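Local coordinates for adenylyl-sulfate kinase 1, chloroplastic (Arabidopsis thaliana, PDB 3UIE) that catalyses the ATP-dependent 3'-phosphorylation of adenosine 5'-phosphosulfate to 3'-phosphoadenylyl sulfate, the activated sulfate that plants need for glucosinolate production, reproduction and viability, at the interface of chains A and B. Residues are numbered along the deposited sequence; one frame, centred on the assembly and turned at random. Chains: chain A/B, Adenylyl-sulfate kinase 1, chloroplastic.

Contact 1: the interface of chains A and B. Residues chain A 68, 84-85, 89; chain B 67-68, 85, 89.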
loop_
_atom_site.group_PDB
_atom_site.type_symbol
_atom_site.label_atom_id
_atom_site.label_comp_id
_atom_site.label_asym_id
_atom_site.label_seq_id
_atom_site.Cartn_x
_atom_site.Cartn_y
_atom_site.Cartn_z
ATOM N N LEU A 68 8.708 -0.087 4.260
ATOM C CA LEU A 68 8.828 0.106 2.816
ATOM C C LEU A 68 9.993 1.029 2.474
ATOM O O LEU A 68 10.751 0.768 1.543
ATOM C CB LEU A 68 7.539 0.732 2.260
ATOM C CG LEU A 68 7.507 1.053 0.760
ATOM C CD1 LEU A 68 7.718 -0.226 -0.059
ATOM C CD2 LEU A 68 6.186 1.724 0.371
ATOM N N ARG A 84 7.290 10.160 -3.296
ATOM C CA ARG A 84 6.809 9.483 -4.488
ATOM C C ARG A 84 6.208 8.123 -4.140
ATOM O O ARG A 84 5.104 7.802 -4.573
ATOM C CB ARG A 84 7.937 9.286 -5.501
ATOM C CG ARG A 84 7.457 8.650 -6.790
ATOM C CD ARG A 84 8.604 8.170 -7.666
ATOM N NE ARG A 84 9.236 6.945 -7.174
ATOM C CZ ARG A 84 8.790 5.711 -7.414
ATOM N NH1 ARG A 84 7.685 5.519 -8.129
ATOM N NH2 ARG A 84 9.447 4.661 -6.931
ATOM N N ARG A 85 6.938 7.320 -3.373
ATOM C CA ARG A 85 6.454 5.978 -3.034
ATOM C C ARG A 85 5.197 6.064 -2.184
ATOM O O ARG A 85 4.252 5.306 -2.392
ATOM C CB ARG A 85 7.514 5.165 -2.289
ATOM C CG ARG A 85 8.733 4.794 -3.114
ATOM C CD ARG A 85 9.675 3.935 -2.263
ATOM N NE ARG A 85 10.998 3.789 -2.855
ATOM C CZ ARG A 85 12.030 3.242 -2.222
ATOM N NH1 ARG A 85 11.888 2.789 -0.980
ATOM N NH2 ARG A 85 13.207 3.155 -2.828
ATOM N N VAL A 89 1.545 4.400 -2.986
ATOM C CA VAL A 89 0.852 3.492 -2.071
ATOM C C VAL A 89 -0.510 4.053 -1.666
ATOM O O VAL A 89 -1.503 3.326 -1.604
ATOM C CB VAL A 89 1.703 3.187 -0.845
ATOM C CG1 VAL A 89 0.889 2.376 0.175
ATOM C CG2 VAL A 89 2.954 2.404 -1.280
ATOM N N GLY B 67 3.683 1.717 -11.562
ATOM C CA GLY B 67 3.473 2.794 -10.608
ATOM C C GLY B 67 4.565 2.873 -9.554
ATOM O O GLY B 67 5.635 3.446 -9.784
ATOM N N LEU B 68 4.283 2.318 -8.383
ATOM C CA LEU B 68 5.245 2.310 -7.282
ATOM C C LEU B 68 6.614 1.823 -7.744
ATOM O O LEU B 68 7.641 2.390 -7.379
ATOM C CB LEU B 68 4.756 1.379 -6.162
ATOM C CG LEU B 68 5.671 1.210 -4.941
ATOM C CD1 LEU B 68 5.905 2.565 -4.264
ATOM C CD2 LEU B 68 5.076 0.210 -3.945
ATOM N N ARG B 85 9.458 -4.504 -1.830
ATOM C CA ARG B 85 8.488 -3.413 -1.708
ATOM C C ARG B 85 7.068 -3.958 -1.708
ATOM O O ARG B 85 6.228 -3.506 -0.933
ATOM C CB ARG B 85 8.638 -2.391 -2.837
ATOM C CG ARG B 85 9.926 -1.590 -2.808
ATOM C CD ARG B 85 9.912 -0.572 -3.953
ATOM N NE ARG B 85 11.219 0.025 -4.196
ATOM C CZ ARG B 85 11.492 0.797 -5.242
ATOM N NH1 ARG B 85 10.547 1.063 -6.139
ATOM N NH2 ARG B 85 12.711 1.295 -5.396
ATOM N N VAL B 89 4.203 -3.413 1.162
ATOM C CA VAL B 89 2.880 -2.852 0.887
ATOM C C VAL B 89 1.775 -3.835 1.265
ATOM O O VAL B 89 0.755 -3.454 1.841
ATOM C CB VAL B 89 2.753 -2.422 -0.569
ATOM C CG1 VAL B 89 1.308 -1.999 -0.872
ATOM C CG2 VAL B 89 3.723 -1.258 -0.839
#
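A:Arg84, A:Arg85 and A:Val89 lie on helix 76-95 and meet B:Leu68, which sits in a loop though its backbone angles are helix-like; the twin half reverses the chains. The guanidinium of A:Arg84 reaches the carbonyl oxygen of B:Leu68 end-on with both terminal nitrogens. NH2 of A:Arg84 makes the shorter bond, 2.9 Å to B:Leu68 O, and lies near the carbonyl plane, whereas NH1, at 3.2 Å from the same B:Leu68 O, comes from well above it. A bend at chi3 (75°) turns the A:Arg84 chain towards this loop. Beyond the carbonyl, CD1 of B:Leu68 packs on A:Arg85 CB at 3.6 Å, and CD2 of B:Leu68 lies alongside A:Val89. The two valines slide past each other in opposite directions, CG2 of A:Val89 being 3.8 Å from CG2 of B:Val89. A:Arg85 and B:Arg85 cross at about a right angle, each NE over the centre of the other guanidinium, with planes 32° apart. NH2 of A:Arg85 is 3.2 Å from NH2 of B:Arg85, and like charges held this close may depend on neighbours to balance them. The patch joins the paired helices to the neighbouring loops and so ties the two subunits of the kinase dimer together.

Contact 2: the interface of chains A and B. Residues chain A 12, 16-17, 19-20; chain B 50.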
loop_
_atom_site.group_PDB
_atom_site.type_symbol
_atom_site.label_atom_id
_atom_site.label_comp_id
_atom_site.label_asym_id
_atom_site.label_seq_id
_atom_site.Cartn_x
_atom_site.Cartn_y
_atom_site.Cartn_z
ATOM N N VAL A 12 -13.799 -7.137 -10.341
ATOM C CA VAL A 12 -14.146 -6.310 -9.176
ATOM C C VAL A 12 -13.540 -4.916 -9.295
ATOM O O VAL A 12 -12.318 -4.765 -9.285
ATOM C CB VAL A 12 -13.672 -6.965 -7.870
ATOM C CG1 VAL A 12 -14.077 -6.125 -6.669
ATOM C CG2 VAL A 12 -14.257 -8.357 -7.755
ATOM N N ASP A 16 -17.205 -1.186 -6.838
ATOM C CA ASP A 16 -17.723 -2.333 -6.104
ATOM C C ASP A 16 -17.190 -2.330 -4.674
ATOM O O ASP A 16 -17.929 -2.588 -3.723
ATOM C CB ASP A 16 -17.375 -3.659 -6.814
ATOM C CG ASP A 16 -17.972 -3.742 -8.202
ATOM O OD1 ASP A 16 -19.195 -3.519 -8.340
ATOM O OD2 ASP A 16 -17.214 -4.004 -9.153
ATOM N N ARG A 17 -15.904 -2.037 -4.508
ATOM C CA ARG A 17 -15.340 -1.964 -3.165
ATOM C C ARG A 17 -15.977 -0.802 -2.384
ATOM O O ARG A 17 -16.216 -0.899 -1.180
ATOM C CB ARG A 17 -13.814 -1.818 -3.229
ATOM C CG ARG A 17 -13.105 -3.082 -3.761
ATOM C CD ARG A 17 -11.584 -2.918 -3.803
ATOM N NE ARG A 17 -11.122 -2.029 -4.873
ATOM C CZ ARG A 17 -10.854 -2.453 -6.106
ATOM N NH1 ARG A 17 -11.025 -3.735 -6.395
ATOM N NH2 ARG A 17 -10.430 -1.608 -7.050
ATOM N N ARG A 19 -19.005 0.386 -2.800
ATOM C CA ARG A 19 -20.347 -0.071 -2.488
ATOM C C ARG A 19 -20.348 -0.971 -1.247
ATOM O O ARG A 19 -21.229 -0.882 -0.398
ATOM C CB ARG A 19 -20.902 -0.834 -3.689
ATOM C CG ARG A 19 -22.385 -1.092 -3.647
ATOM C CD ARG A 19 -22.913 -1.271 -5.061
ATOM N NE ARG A 19 -22.114 -2.224 -5.824
ATOM C CZ ARG A 19 -22.289 -3.538 -5.772
ATOM N NH1 ARG A 19 -23.231 -4.041 -4.982
ATOM N NH2 ARG A 19 -21.525 -4.349 -6.500
ATOM N N LEU A 20 -19.353 -1.841 -1.148
ATOM C CA LEU A 20 -19.204 -2.708 0.013
ATOM C C LEU A 20 -18.955 -1.898 1.301
ATOM O O LEU A 20 -19.561 -2.174 2.338
ATOM C CB LEU A 20 -18.069 -3.706 -0.227
ATOM C CG LEU A 20 -17.805 -4.778 0.818
ATOM C CD1 LEU A 20 -19.091 -5.545 1.110
ATOM C CD2 LEU A 20 -16.734 -5.721 0.307
ATOM N N TYR B 50 -15.367 -11.247 -2.882
ATOM C CA TYR B 50 -16.232 -10.065 -2.950
ATOM C C TYR B 50 -17.693 -10.490 -2.848
ATOM O O TYR B 50 -18.469 -9.859 -2.157
ATOM C CB TYR B 50 -16.013 -9.279 -4.240
ATOM C CG TYR B 50 -16.913 -8.064 -4.270
ATOM C CD1 TYR B 50 -16.525 -6.888 -3.651
ATOM C CD2 TYR B 50 -18.180 -8.127 -4.848
ATOM C CE1 TYR B 50 -17.360 -5.768 -3.639
ATOM C CE2 TYR B 50 -19.019 -7.029 -4.835
ATOM C CZ TYR B 50 -18.601 -5.856 -4.233
ATOM O OH TYR B 50 -19.432 -4.766 -4.209
#
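B:Tyr50 reaches from helix 38-51 of one subunit to helix 14-21 of the other, and its ring fits among A:Val12, A:Asp16, A:Arg19 and A:Leu20. CG anti to the backbone N (chi1 -180°) carries the ring away from helix 38-51 towards A:Asp16. The tight part is at the phenol end. The hydroxyl OH of B:Tyr50 donates to the backbone carbonyl oxygen of A:Asp16 at 2.7 Å, approaching from above the carbonyl plane. CB of A:Asp16 packs against the same end of the ring, 3.6 Å from B:Tyr50 CZ. The guanidinium of A:Arg19 offers a face to the phenol oxygen: NH2 of A:Arg19 is 3.1 Å from B:Tyr50 OH, but the oxygen stands above the guanidinium plane, so any hydrogen bond there would be poorly directed. In its own plane that NH2 instead forms a nearly straight salt bridge, 170° at the hydrogen, to A:Asp16 OD1, which keeps the guanidinium beside the phenol. Packing is looser along the CD1-CE1 edge, where CG1 of A:Val12 is 4.0 Å from B:Tyr50 CD1 near the root and CD2 of A:Leu20 is 4.0 Å from B:Tyr50 CE1. A phenylalanine in its place would probably keep much of the apolar packing but leave the A:Asp16 carbonyl without its phenol donor. The site joins the N-terminal segment of one subunit to the C-terminal end of helix 38-51, whose start belongs to the other subunit's P-loop.

Contact 3: the interface of chains A and B. Residues chain A 20-21, 55, 98; chain B 21, 55, 98.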
loop_
_atom_site.group_PDB
_atom_site.type_symbol
_atom_site.label_atom_id
_atom_site.label_comp_id
_atom_site.label_asym_id
_atom_site.label_seq_id
_atom_site.Cartn_x
_atom_site.Cartn_y
_atom_site.Cartn_z
ATOM N N LEU A 20 -19.353 -1.841 -1.148
ATOM C CA LEU A 20 -19.204 -2.708 0.013
ATOM C C LEU A 20 -18.955 -1.898 1.301
ATOM O O LEU A 20 -19.561 -2.174 2.338
ATOM C CB LEU A 20 -18.069 -3.706 -0.227
ATOM C CG LEU A 20 -17.805 -4.778 0.818
ATOM C CD1 LEU A 20 -19.091 -5.545 1.110
ATOM C CD2 LEU A 20 -16.734 -5.721 0.307
ATOM N N LEU A 21 -18.065 -0.910 1.226
ATOM C CA LEU A 21 -17.664 -0.120 2.395
ATOM C C LEU A 21 -18.582 1.059 2.678
ATOM O O LEU A 21 -18.474 1.677 3.733
ATOM C CB LEU A 21 -16.244 0.433 2.218
ATOM C CG LEU A 21 -15.137 -0.613 2.098
ATOM C CD1 LEU A 21 -13.832 0.049 1.711
ATOM C CD2 LEU A 21 -14.998 -1.341 3.410
ATOM N N LEU A 55 -13.726 3.265 7.009
ATOM C CA LEU A 55 -12.430 2.608 7.101
ATOM C C LEU A 55 -11.333 3.506 6.569
ATOM O O LEU A 55 -11.344 3.878 5.385
ATOM C CB LEU A 55 -12.444 1.296 6.316
ATOM C CG LEU A 55 -11.159 0.468 6.339
ATOM C CD1 LEU A 55 -10.771 0.123 7.766
ATOM C CD2 LEU A 55 -11.338 -0.805 5.498
ATOM N N ILE A 98 -10.362 2.767 0.399
ATOM C CA ILE A 98 -9.980 3.220 1.734
ATOM C C ILE A 98 -9.764 4.734 1.747
ATOM O O ILE A 98 -9.302 5.293 0.763
ATOM C CB ILE A 98 -8.641 2.557 2.137
ATOM C CG1 ILE A 98 -8.752 1.032 2.067
ATOM C CG2 ILE A 98 -8.195 3.026 3.504
ATOM C CD1 ILE A 98 -9.745 0.470 3.011
ATOM N N LEU B 21 -14.868 -4.745 9.225
ATOM C CA LEU B 21 -14.976 -5.485 7.963
ATOM C C LEU B 21 -15.483 -6.909 8.132
ATOM O O LEU B 21 -15.804 -7.563 7.145
ATOM C CB LEU B 21 -13.615 -5.560 7.258
ATOM C CG LEU B 21 -13.014 -4.221 6.835
ATOM C CD1 LEU B 21 -11.591 -4.414 6.357
ATOM C CD2 LEU B 21 -13.866 -3.615 5.749
ATOM N N LEU B 55 -13.508 -7.941 1.633
ATOM C CA LEU B 55 -12.762 -6.933 0.893
ATOM C C LEU B 55 -11.345 -7.400 0.628
ATOM O O LEU B 55 -10.576 -7.641 1.570
ATOM C CB LEU B 55 -12.731 -5.618 1.673
ATOM C CG LEU B 55 -12.006 -4.445 1.012
ATOM C CD1 LEU B 55 -12.613 -4.138 -0.346
ATOM C CD2 LEU B 55 -12.058 -3.212 1.926
ATOM N N ILE B 98 -7.359 -5.810 5.224
ATOM C CA ILE B 98 -7.676 -6.252 3.869
ATOM C C ILE B 98 -7.057 -7.622 3.591
ATOM O O ILE B 98 -5.979 -7.917 4.086
ATOM C CB ILE B 98 -7.073 -5.255 2.849
ATOM C CG1 ILE B 98 -7.583 -3.837 3.116
ATOM C CG2 ILE B 98 -7.355 -5.697 1.430
ATOM C CD1 ILE B 98 -9.048 -3.697 2.952
#
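This is an apolar, two-fold symmetric interface in the homodimer of APS kinase, a member of the P-loop kinases, in which leucine branches from both subunits interdigitate and hold the N-terminal helices against the partner. At its centre A:Leu21 and B:Leu21, from the last turn of helix 14-21 in each chain, bring their CD2 methyls to 3.5 Å, a little tighter than usual van der Waals contact. The two side chains meet at a slant. A:Leu21 also crosses B:Leu55 at about a right angle: CD1 of A:Leu21 lies 3.7 Å from CD2 of B:Leu55, and the twin pair joins A:Leu55 to B:Leu21. CD2 of B:Leu55 thus touches both methyl branches of A:Leu21, the second of them, A:Leu21 CD2, at 3.8 Å. In A:Leu21 CG stands anti to the carbonyl carbon (chi1 -63°), and chi2 of 171° spreads the two methyls so that CD2 meets its symmetry mate while CD1 bears on B:Leu55. B:Leu55 lies in a loop just before strand 56-60, and its CD2 is the branch offered across. At the inner end of the patch A:Ile98 and B:Ile98 come closest through their CD1 methyls, 4.2 Å apart. At the outer rim A:Leu20 sends CD2 towards the B:Leu55 backbone, with 4.1 Å to its N.

Contact 4: the interface of chains A and B. Residues chain A 92-93, 96, 98; chain B 55, 57, 93, 98.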
loop_
_atom_site.group_PDB
_atom_site.type_symbol
_atom_site.label_atom_id
_atom_site.label_comp_id
_atom_site.label_asym_id
_atom_site.label_seq_id
_atom_site.Cartn_x
_atom_site.Cartn_y
_atom_site.Cartn_z
ATOM N N LEU A 92 -2.976 3.272 -4.246
ATOM C CA LEU A 92 -3.461 1.893 -4.155
ATOM C C LEU A 92 -4.535 1.763 -3.065
ATOM O O LEU A 92 -5.564 1.103 -3.267
ATOM C CB LEU A 92 -2.305 0.924 -3.878
ATOM C CG LEU A 92 -1.189 0.893 -4.923
ATOM C CD1 LEU A 92 -0.016 0.045 -4.431
ATOM C CD2 LEU A 92 -1.708 0.374 -6.266
ATOM N N PHE A 93 -4.309 2.395 -1.917
ATOM C CA PHE A 93 -5.320 2.361 -0.863
ATOM C C PHE A 93 -6.631 3.022 -1.276
ATOM O O PHE A 93 -7.720 2.525 -0.963
ATOM C CB PHE A 93 -4.803 2.990 0.433
ATOM C CG PHE A 93 -4.057 2.018 1.310
ATOM C CD1 PHE A 93 -4.732 1.249 2.243
ATOM C CD2 PHE A 93 -2.692 1.859 1.186
ATOM C CE1 PHE A 93 -4.053 0.348 3.051
ATOM C CE2 PHE A 93 -2.000 0.960 2.000
ATOM C CZ PHE A 93 -2.688 0.208 2.934
ATOM N N ALA A 96 -8.506 0.795 -3.402
ATOM C CA ALA A 96 -9.123 -0.264 -2.599
ATOM C C ALA A 96 -10.378 0.222 -1.887
ATOM O O ALA A 96 -11.046 -0.566 -1.212
ATOM C CB ALA A 96 -8.131 -0.787 -1.587
ATOM N N ILE A 98 -10.362 2.767 0.399
ATOM C CA ILE A 98 -9.980 3.220 1.734
ATOM C C ILE A 98 -9.764 4.734 1.747
ATOM O O ILE A 98 -9.302 5.293 0.763
ATOM C CB ILE A 98 -8.641 2.557 2.137
ATOM C CG1 ILE A 98 -8.752 1.032 2.067
ATOM C CG2 ILE A 98 -8.195 3.026 3.504
ATOM C CD1 ILE A 98 -9.745 0.470 3.011
ATOM N N LEU B 55 -13.508 -7.941 1.633
ATOM C CA LEU B 55 -12.762 -6.933 0.893
ATOM C C LEU B 55 -11.345 -7.400 0.628
ATOM O O LEU B 55 -10.576 -7.641 1.570
ATOM C CB LEU B 55 -12.731 -5.618 1.673
ATOM C CG LEU B 55 -12.006 -4.445 1.012
ATOM C CD1 LEU B 55 -12.613 -4.138 -0.346
ATOM C CD2 LEU B 55 -12.058 -3.212 1.926
ATOM N N TYR B 57 -7.766 -6.904 -2.119
ATOM C CA TYR B 57 -7.120 -6.002 -3.066
ATOM C C TYR B 57 -5.922 -6.723 -3.676
ATOM O O TYR B 57 -5.114 -7.283 -2.950
ATOM C CB TYR B 57 -6.676 -4.707 -2.392
ATOM C CG TYR B 57 -6.309 -3.693 -3.447
ATOM C CD1 TYR B 57 -7.298 -3.057 -4.195
ATOM C CD2 TYR B 57 -4.981 -3.419 -3.736
ATOM C CE1 TYR B 57 -6.960 -2.146 -5.195
ATOM C CE2 TYR B 57 -4.635 -2.527 -4.728
ATOM C CZ TYR B 57 -5.625 -1.888 -5.448
ATOM O OH TYR B 57 -5.268 -1.002 -6.433
ATOM N N PHE B 93 -1.512 -3.394 3.765
ATOM C CA PHE B 93 -2.893 -3.771 3.469
ATOM C C PHE B 93 -3.469 -4.756 4.481
ATOM O O PHE B 93 -4.634 -4.646 4.883
ATOM C CB PHE B 93 -3.032 -4.335 2.053
ATOM C CG PHE B 93 -3.245 -3.272 1.007
ATOM C CD1 PHE B 93 -4.522 -2.838 0.694
ATOM C CD2 PHE B 93 -2.173 -2.694 0.358
ATOM C CE1 PHE B 93 -4.726 -1.856 -0.265
ATOM C CE2 PHE B 93 -2.371 -1.711 -0.613
ATOM C CZ PHE B 93 -3.653 -1.297 -0.921
ATOM N N ILE B 98 -7.359 -5.810 5.224
ATOM C CA ILE B 98 -7.676 -6.252 3.869
ATOM C C ILE B 98 -7.057 -7.622 3.591
ATOM O O ILE B 98 -5.979 -7.917 4.086
ATOM C CB ILE B 98 -7.073 -5.255 2.849
ATOM C CG1 ILE B 98 -7.583 -3.837 3.116
ATOM C CG2 ILE B 98 -7.355 -5.697 1.430
ATOM C CD1 ILE B 98 -9.048 -3.697 2.952
#
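Aromatic stacking joins A:Phe93 and B:Phe93, whose side chains come from opposite directions and overlap face to face. The ring centroids are 4.0 Å apart and the planes are within 5° of parallel, each CZ lying over the centre of the opposite ring. In both chains a chi2 of -88° sets the ring across its own CA-CB-CG plane, so that a face is given to the mate. With an alanine here in place of A:Phe93, B:Phe93 would probably lose its stacking mate and a gap would open at the two-fold axis. Aliphatic contacts border the stack at the B:Phe93 edge. The methyl CB of A:Ala96 meets this ring in plane, 3.8 Å from B:Phe93 CE1, and also touches B:Tyr57, 3.6 Å from CD1. CB of A:Leu92 borders B:Phe93 at CZ, 3.9 Å away, while CD2 of A:Leu92 approaches the phenol oxygen of B:Tyr57. A polar group facing a ring makes a further kind of contact: the backbone carbonyl oxygen of A:Leu92 stands over one face of B:Tyr57, towards its rim and 3.7 Å from CZ. In the fold, A:Leu92 and A:Phe93 occupy the last turns of helix 76-95 and A:Ala96 follows it directly, facing strand 56-60 of the partner, where B:Tyr57 lies.

The four contacts follow one continuous dimer interface; the distances between them run between the centres of their C-alpha atoms. Contact 1 and contact 4 lie about 14 Å apart, both using helix 76-95. Contact 4 passes into contact 3 about 7 Å away, sharing A:Ile98, B:Leu55 and B:Ile98, and contact 3 meets contact 2 at about 8 Å through A:Leu20. Contacts 2 and 3 both use helix 14-21. The centre of contact 1 is about 14 Å from A:Ser106 of the active site, that of contact 2 about 30 Å. The N-terminal segment in contact 2 also carries Cys10, whose disulfide with the partner's Cys43 links the dimer, so this region may bear on redox regulation.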